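Local coordinates for leucine-rich-repeat protein (Methanosarcina barkeri, PDB 4WNR) that binds guanine nucleotide and magnesium through the Ras-like Roc domain of a Roco protein, which as a whole probably also acts as a serine/threonine kinase, at residues H107-L111 and W132-I136; P156-R162 and G174-I178. All coordinates share one frame. Numbering follows the deposited sequence.

Contact 1: residues H107-L111 and W132-I136; sequences HQFFL and WLKHI
Inside the Ras-like Roc G domain, the end of a 3-10 segment (107-109), in the loop between helix 99-104 and strand 116-121, packs against helix 129-140 through a small aromatic cluster of His107, Trp132 and His135. The backbones stay well apart, Gln108 and His135 being 9.3 Å between CA atoms and Leu111 and Ile136 8.0 Å, so side chains alone bridge the gap. His135 (chi1 t) reaches across from the helix. Its CE1 lies 3.5 Å from His107 NE2 and 3.6 Å from Leu111 CD1, the methyl meeting the ring at its edge. His107 (chi1 p) is braced by a hydrogen bond from ND1 to Glu101 O, and its ring is oblique to that of His135, with centroids 5.4 Å apart and planes at 39°. Leu111 (mt) also touches Val47 of strand 36-47. One helical turn before His135, Trp132 lies beside the P-loop, about 7 Å from Lys54 between side chains. Its indole completes the cluster obliquely, His107 NE2 lying at the indole's edge, 3.8 Å from Trp132 CZ3.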
loop_
_atom_site.group_PDB
_atom_site.type_symbol
_atom_site.label_atom_id
_atom_site.label_comp_id
_atom_site.label_asym_id
_atom_site.label_seq_id
_atom_site.Cartn_x
_atom_site.Cartn_y
_atom_site.Cartn_z
ATOM N N HIS A 107 -3.155 4.845 5.139
ATOM C CA HIS A 107 -3.149 3.849 4.065
ATOM C C HIS A 107 -3.018 4.498 2.683
ATOM O O HIS A 107 -2.544 3.866 1.741
ATOM C CB HIS A 107 -4.415 2.989 4.115
ATOM C CG HIS A 107 -5.660 3.715 3.711
ATOM N ND1 HIS A 107 -6.370 4.515 4.579
ATOM C CD2 HIS A 107 -6.321 3.760 2.531
ATOM C CE1 HIS A 107 -7.416 5.023 3.951
ATOM N NE2 HIS A 107 -7.409 4.582 2.706
ATOM N N GLN A 108 -3.441 5.757 2.579
ATOM C CA GLN A 108 -3.331 6.538 1.341
ATOM C C GLN A 108 -1.906 6.618 0.785
ATOM O O GLN A 108 -1.719 6.758 -0.426
ATOM C CB GLN A 108 -3.857 7.959 1.565
ATOM C CG GLN A 108 -5.365 8.058 1.717
ATOM C CD GLN A 108 -5.818 9.474 2.027
ATOM O OE1 GLN A 108 -5.417 10.053 3.037
ATOM N NE2 GLN A 108 -6.656 10.040 1.160
ATOM N N PHE A 109 -0.907 6.524 1.662
ATOM C CA PHE A 109 0.499 6.611 1.242
ATOM C C PHE A 109 0.898 5.424 0.361
ATOM O O PHE A 109 1.797 5.536 -0.474
ATOM C CB PHE A 109 1.461 6.670 2.445
ATOM C CG PHE A 109 1.060 7.637 3.533
ATOM C CD1 PHE A 109 0.310 8.775 3.256
ATOM C CD2 PHE A 109 1.472 7.416 4.842
ATOM C CE1 PHE A 109 -0.046 9.653 4.269
ATOM C CE2 PHE A 109 1.125 8.293 5.855
ATOM C CZ PHE A 109 0.367 9.413 5.569
ATOM N N PHE A 110 0.224 4.291 0.556
ATOM C CA PHE A 110 0.607 3.029 -0.075
ATOM C C PHE A 110 -0.336 2.575 -1.191
ATOM O O PHE A 110 -0.122 1.521 -1.789
ATOM C CB PHE A 110 0.719 1.948 1.000
ATOM C CG PHE A 110 1.414 2.417 2.248
ATOM C CD1 PHE A 110 2.796 2.550 2.282
ATOM C CD2 PHE A 110 0.686 2.743 3.385
ATOM C CE1 PHE A 110 3.438 2.987 3.427
ATOM C CE2 PHE A 110 1.323 3.181 4.535
ATOM C CZ PHE A 110 2.702 3.303 4.556
ATOM N N LEU A 111 -1.376 3.361 -1.468
ATOM C CA LEU A 111 -2.259 3.094 -2.603
ATOM C C LEU A 111 -1.563 3.537 -3.882
ATOM O O LEU A 111 -1.080 4.666 -3.967
ATOM C CB LEU A 111 -3.591 3.834 -2.452
ATOM C CG LEU A 111 -4.373 3.630 -1.152
ATOM C CD1 LEU A 111 -5.729 4.311 -1.257
ATOM C CD2 LEU A 111 -4.542 2.156 -0.811
ATOM N N TRP A 132 -15.727 4.266 -1.258
ATOM C CA TRP A 132 -14.469 3.543 -1.480
ATOM C C TRP A 132 -14.115 3.391 -2.962
ATOM O O TRP A 132 -12.937 3.366 -3.318
ATOM C CB TRP A 132 -14.508 2.161 -0.815
ATOM C CG TRP A 132 -14.182 2.192 0.647
ATOM C CD1 TRP A 132 -15.050 2.029 1.683
ATOM C CD2 TRP A 132 -12.892 2.404 1.233
ATOM N NE1 TRP A 132 -14.384 2.123 2.881
ATOM C CE2 TRP A 132 -13.057 2.354 2.634
ATOM C CE3 TRP A 132 -11.612 2.629 0.710
ATOM C CZ2 TRP A 132 -11.991 2.522 3.520
ATOM C CZ3 TRP A 132 -10.551 2.796 1.594
ATOM C CH2 TRP A 132 -10.750 2.742 2.984
ATOM N N LEU A 133 -15.127 3.285 -3.818
ATOM C CA LEU A 133 -14.903 3.137 -5.256
ATOM C C LEU A 133 -14.339 4.415 -5.881
ATOM O O LEU A 133 -13.460 4.348 -6.741
ATOM C CB LEU A 133 -16.191 2.710 -5.963
ATOM C CG LEU A 133 -16.642 1.274 -5.673
ATOM C CD1 LEU A 133 -18.076 1.061 -6.130
ATOM C CD2 LEU A 133 -15.711 0.260 -6.325
ATOM N N LYS A 134 -14.843 5.570 -5.450
ATOM C CA LYS A 134 -14.282 6.862 -5.861
ATOM C C LYS A 134 -12.862 7.030 -5.330
ATOM O O LYS A 134 -12.006 7.614 -5.994
ATOM C CB LYS A 134 -15.145 8.019 -5.357
ATOM C CG LYS A 134 -16.497 8.133 -6.036
ATOM C CD LYS A 134 -17.300 9.297 -5.477
ATOM C CE LYS A 134 -18.697 9.339 -6.070
ATOM N NZ LYS A 134 -19.491 10.496 -5.567
ATOM N N HIS A 135 -12.629 6.514 -4.127
ATOM C CA HIS A 135 -11.322 6.595 -3.478
ATOM C C HIS A 135 -10.283 5.764 -4.233
ATOM O O HIS A 135 -9.178 6.236 -4.499
ATOM C CB HIS A 135 -11.429 6.124 -2.023
ATOM C CG HIS A 135 -10.291 6.564 -1.158
ATOM N ND1 HIS A 135 -9.202 5.761 -0.894
ATOM C CD2 HIS A 135 -10.075 7.721 -0.490
ATOM C CE1 HIS A 135 -8.362 6.406 -0.106
ATOM N NE2 HIS A 135 -8.869 7.598 0.155
ATOM N N ILE A 136 -10.651 4.532 -4.581
ATOM C CA ILE A 136 -9.772 3.630 -5.334
ATOM C C ILE A 136 -9.526 4.151 -6.753
ATOM O O ILE A 136 -8.442 3.972 -7.304
ATOM C CB ILE A 136 -10.351 2.195 -5.389
ATOM C CG1 ILE A 136 -10.362 1.573 -3.988
ATOM C CG2 ILE A 136 -9.537 1.305 -6.323
ATOM C CD1 ILE A 136 -11.310 0.402 -3.845
#

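Contact 2: residues P156-R162 and G174-I178; sequences PSFELNR and GFFRI. With SO4 (sulfate ion), chain E.
This is a surface contact, combining a charged network with apolar packing on Phe175, in which the irregular segment 156-162 runs beside strand 172-177 of the Roc domain's Ras-like fold. It joins the loop following strand 145-149, the strand that leads into the guanine-binding residues Asn150, Lys151 and Asp153, to the parallel neighbour of that strand. The nearest CA pairs are Glu159 with Arg177 at 8.2 Å and Arg162 with Phe175 at 7.5 Å. Segment 156-162 is largely extended at Glu159 and Leu160, makes an inverse gamma turn centred on Asn161, and enters helix 162-168 at Arg162. Phe175 (chi1 m) turns its ring face to the aliphatic part of Arg162 (chi1 m, chi2 and chi3 t), a CH-pi contact with Arg162 CG 3.8 Å from the ring centroid; Leu160 CD1 approaches Phe175 CD2 at 4.4 Å. Glu159 pairs with two arginines: OE1 makes a salt bridge with Arg162 NH2 at 3.3 Å, while OE2 is in a long one with Arg177 NE at 4.0 Å, out of the guanidinium plane with no N-H pointing at it. A sulfate, probably from the crystallisation liquor, accepts bonds from Arg162 NH2 to O4 (2.7 Å) and Arg177 N to O3 (3.3 Å). Arg177 (chi3 p) reaches the other segment's backbone, its NH2 donating a hydrogen bond to Pro156 O at 2.7 Å.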
loop_
_atom_site.group_PDB
_atom_site.type_symbol
_atom_site.label_atom_id
_atom_site.label_comp_id
_atom_site.label_asym_id
_atom_site.label_seq_id
_atom_site.Cartn_x
_atom_site.Cartn_y
_atom_site.Cartn_z
ATOM N N PRO A 156 -27.940 -12.007 5.689
ATOM C CA PRO A 156 -28.130 -12.655 4.382
ATOM C C PRO A 156 -28.647 -11.731 3.278
ATOM O O PRO A 156 -28.258 -11.880 2.120
ATOM C CB PRO A 156 -29.165 -13.747 4.678
ATOM C CG PRO A 156 -29.017 -14.031 6.129
ATOM C CD PRO A 156 -28.656 -12.722 6.762
ATOM N N SER A 157 -29.511 -10.788 3.640
ATOM C CA SER A 157 -30.164 -9.910 2.663
ATOM C C SER A 157 -29.261 -8.798 2.114
ATOM O O SER A 157 -29.679 -8.046 1.236
ATOM C CB SER A 157 -31.420 -9.288 3.280
ATOM O OG SER A 157 -31.097 -8.519 4.428
ATOM N N PHE A 158 -28.036 -8.694 2.628
ATOM C CA PHE A 158 -27.103 -7.645 2.210
ATOM C C PHE A 158 -26.733 -7.766 0.731
ATOM O O PHE A 158 -26.139 -8.759 0.312
ATOM C CB PHE A 158 -25.836 -7.684 3.071
ATOM C CG PHE A 158 -24.802 -6.660 2.684
ATOM C CD1 PHE A 158 -25.117 -5.306 2.659
ATOM C CD2 PHE A 158 -23.507 -7.049 2.358
ATOM C CE1 PHE A 158 -24.165 -4.362 2.307
ATOM C CE2 PHE A 158 -22.551 -6.110 2.007
ATOM C CZ PHE A 158 -22.880 -4.765 1.981
ATOM N N GLU A 159 -27.095 -6.745 -0.043
ATOM C CA GLU A 159 -26.799 -6.684 -1.477
ATOM C C GLU A 159 -26.496 -5.254 -1.918
ATOM O O GLU A 159 -26.694 -4.302 -1.160
ATOM C CB GLU A 159 -27.977 -7.233 -2.292
ATOM C CG GLU A 159 -27.972 -8.743 -2.482
ATOM C CD GLU A 159 -26.990 -9.213 -3.544
ATOM O OE1 GLU A 159 -26.099 -8.429 -3.944
ATOM O OE2 GLU A 159 -27.112 -10.377 -3.983
ATOM N N LEU A 160 -26.011 -5.123 -3.150
ATOM C CA LEU A 160 -25.713 -3.823 -3.756
ATOM C C LEU A 160 -26.338 -3.718 -5.145
ATOM O O LEU A 160 -26.662 -4.732 -5.767
ATOM C CB LEU A 160 -24.199 -3.622 -3.875
ATOM C CG LEU A 160 -23.374 -3.735 -2.590
ATOM C CD1 LEU A 160 -21.888 -3.775 -2.915
ATOM C CD2 LEU A 160 -23.686 -2.590 -1.638
ATOM N N ASN A 161 -26.508 -2.489 -5.623
ATOM C CA ASN A 161 -26.925 -2.245 -7.006
ATOM C C ASN A 161 -25.735 -2.470 -7.939
ATOM O O ASN A 161 -25.022 -1.532 -8.297
ATOM C CB ASN A 161 -27.478 -0.828 -7.168
ATOM C CG ASN A 161 -28.809 -0.632 -6.461
ATOM O OD1 ASN A 161 -29.643 -1.536 -6.417
ATOM N ND2 ASN A 161 -29.016 0.560 -5.913
ATOM N N ARG A 162 -25.538 -3.726 -8.329
ATOM C CA ARG A 162 -24.324 -4.151 -9.031
ATOM C C ARG A 162 -24.214 -3.598 -10.450
ATOM O O ARG A 162 -23.139 -3.168 -10.868
ATOM C CB ARG A 162 -24.237 -5.680 -9.063
ATOM C CG ARG A 162 -24.162 -6.316 -7.686
ATOM C CD ARG A 162 -23.917 -7.812 -7.773
ATOM N NE ARG A 162 -23.854 -8.438 -6.455
ATOM C CZ ARG A 162 -23.543 -9.714 -6.235
ATOM N NH1 ARG A 162 -23.257 -10.529 -7.246
ATOM N NH2 ARG A 162 -23.513 -10.181 -4.992
ATOM N N GLY A 174 -15.969 -7.959 -10.510
ATOM C CA GLY A 174 -16.936 -8.889 -9.932
ATOM C C GLY A 174 -17.336 -8.585 -8.499
ATOM O O GLY A 174 -16.578 -7.972 -7.742
ATOM N N PHE A 175 -18.542 -9.019 -8.138
ATOM C CA PHE A 175 -19.052 -8.915 -6.772
ATOM C C PHE A 175 -19.176 -10.316 -6.183
ATOM O O PHE A 175 -19.550 -11.255 -6.885
ATOM C CB PHE A 175 -20.417 -8.232 -6.759
ATOM C CG PHE A 175 -20.406 -6.837 -7.317
ATOM C CD1 PHE A 175 -20.593 -6.619 -8.676
ATOM C CD2 PHE A 175 -20.222 -5.741 -6.484
ATOM C CE1 PHE A 175 -20.590 -5.334 -9.194
ATOM C CE2 PHE A 175 -20.218 -4.454 -6.995
ATOM C CZ PHE A 175 -20.404 -4.251 -8.352
ATOM N N PHE A 176 -18.858 -10.456 -4.899
ATOM C CA PHE A 176 -18.857 -11.767 -4.244
ATOM C C PHE A 176 -19.378 -11.721 -2.811
ATOM O O PHE A 176 -18.758 -11.119 -1.932
ATOM C CB PHE A 176 -17.448 -12.362 -4.264
ATOM C CG PHE A 176 -16.978 -12.739 -5.635
ATOM C CD1 PHE A 176 -17.294 -13.980 -6.173
ATOM C CD2 PHE A 176 -16.235 -11.848 -6.399
ATOM C CE1 PHE A 176 -16.868 -14.328 -7.443
ATOM C CE2 PHE A 176 -15.808 -12.190 -7.668
ATOM C CZ PHE A 176 -16.125 -13.433 -8.192
ATOM N N ARG A 177 -20.521 -12.367 -2.590
ATOM C CA ARG A 177 -21.070 -12.550 -1.248
ATOM C C ARG A 177 -20.301 -13.665 -0.554
ATOM O O ARG A 177 -20.303 -14.804 -1.017
ATOM C CB ARG A 177 -22.561 -12.888 -1.318
ATOM C CG ARG A 177 -23.423 -11.717 -1.759
ATOM C CD ARG A 177 -24.857 -12.124 -2.063
ATOM N NE ARG A 177 -25.650 -12.335 -0.851
ATOM C CZ ARG A 177 -25.841 -13.509 -0.248
ATOM N NH1 ARG A 177 -25.299 -14.629 -0.724
ATOM N NH2 ARG A 177 -26.588 -13.565 0.849
ATOM N N ILE A 178 -19.632 -13.328 0.545
ATOM C CA ILE A 178 -18.802 -14.293 1.264
ATOM C C ILE A 178 -19.024 -14.251 2.773
ATOM O O ILE A 178 -19.605 -13.305 3.309
ATOM C CB ILE A 178 -17.297 -14.081 0.976
ATOM C CG1 ILE A 178 -16.850 -12.681 1.406
ATOM C CG2 ILE A 178 -17.004 -14.300 -0.503
ATOM C CD1 ILE A 178 -15.351 -12.472 1.356
HETATM S S SO4 E . -23.301 -14.068 -5.510
HETATM O O1 SO4 E . -23.382 -14.359 -6.961
HETATM O O2 SO4 E . -23.929 -15.169 -4.747
HETATM O O3 SO4 E . -21.885 -13.933 -5.100
HETATM O O4 SO4 E . -24.017 -12.805 -5.226
#

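Both contacts belong to the Roc G domain, yet they join different elements, with centres 21 Å apart and nearest atoms about 6 Å apart without touching. Contact 1 is buried near the P-loop, on the phosphate side of the nucleotide; contact 2 lies at the surface, where the loop beyond the guanine-binding residues meets a strand. Their chemistry follows their place. The interior one relies mainly on ring and methyl packing, whereas the peripheral one adds a charged network and a side-chain-to-backbone bond to its apolar packing, and buries about twice the area (381 against 181 Å²).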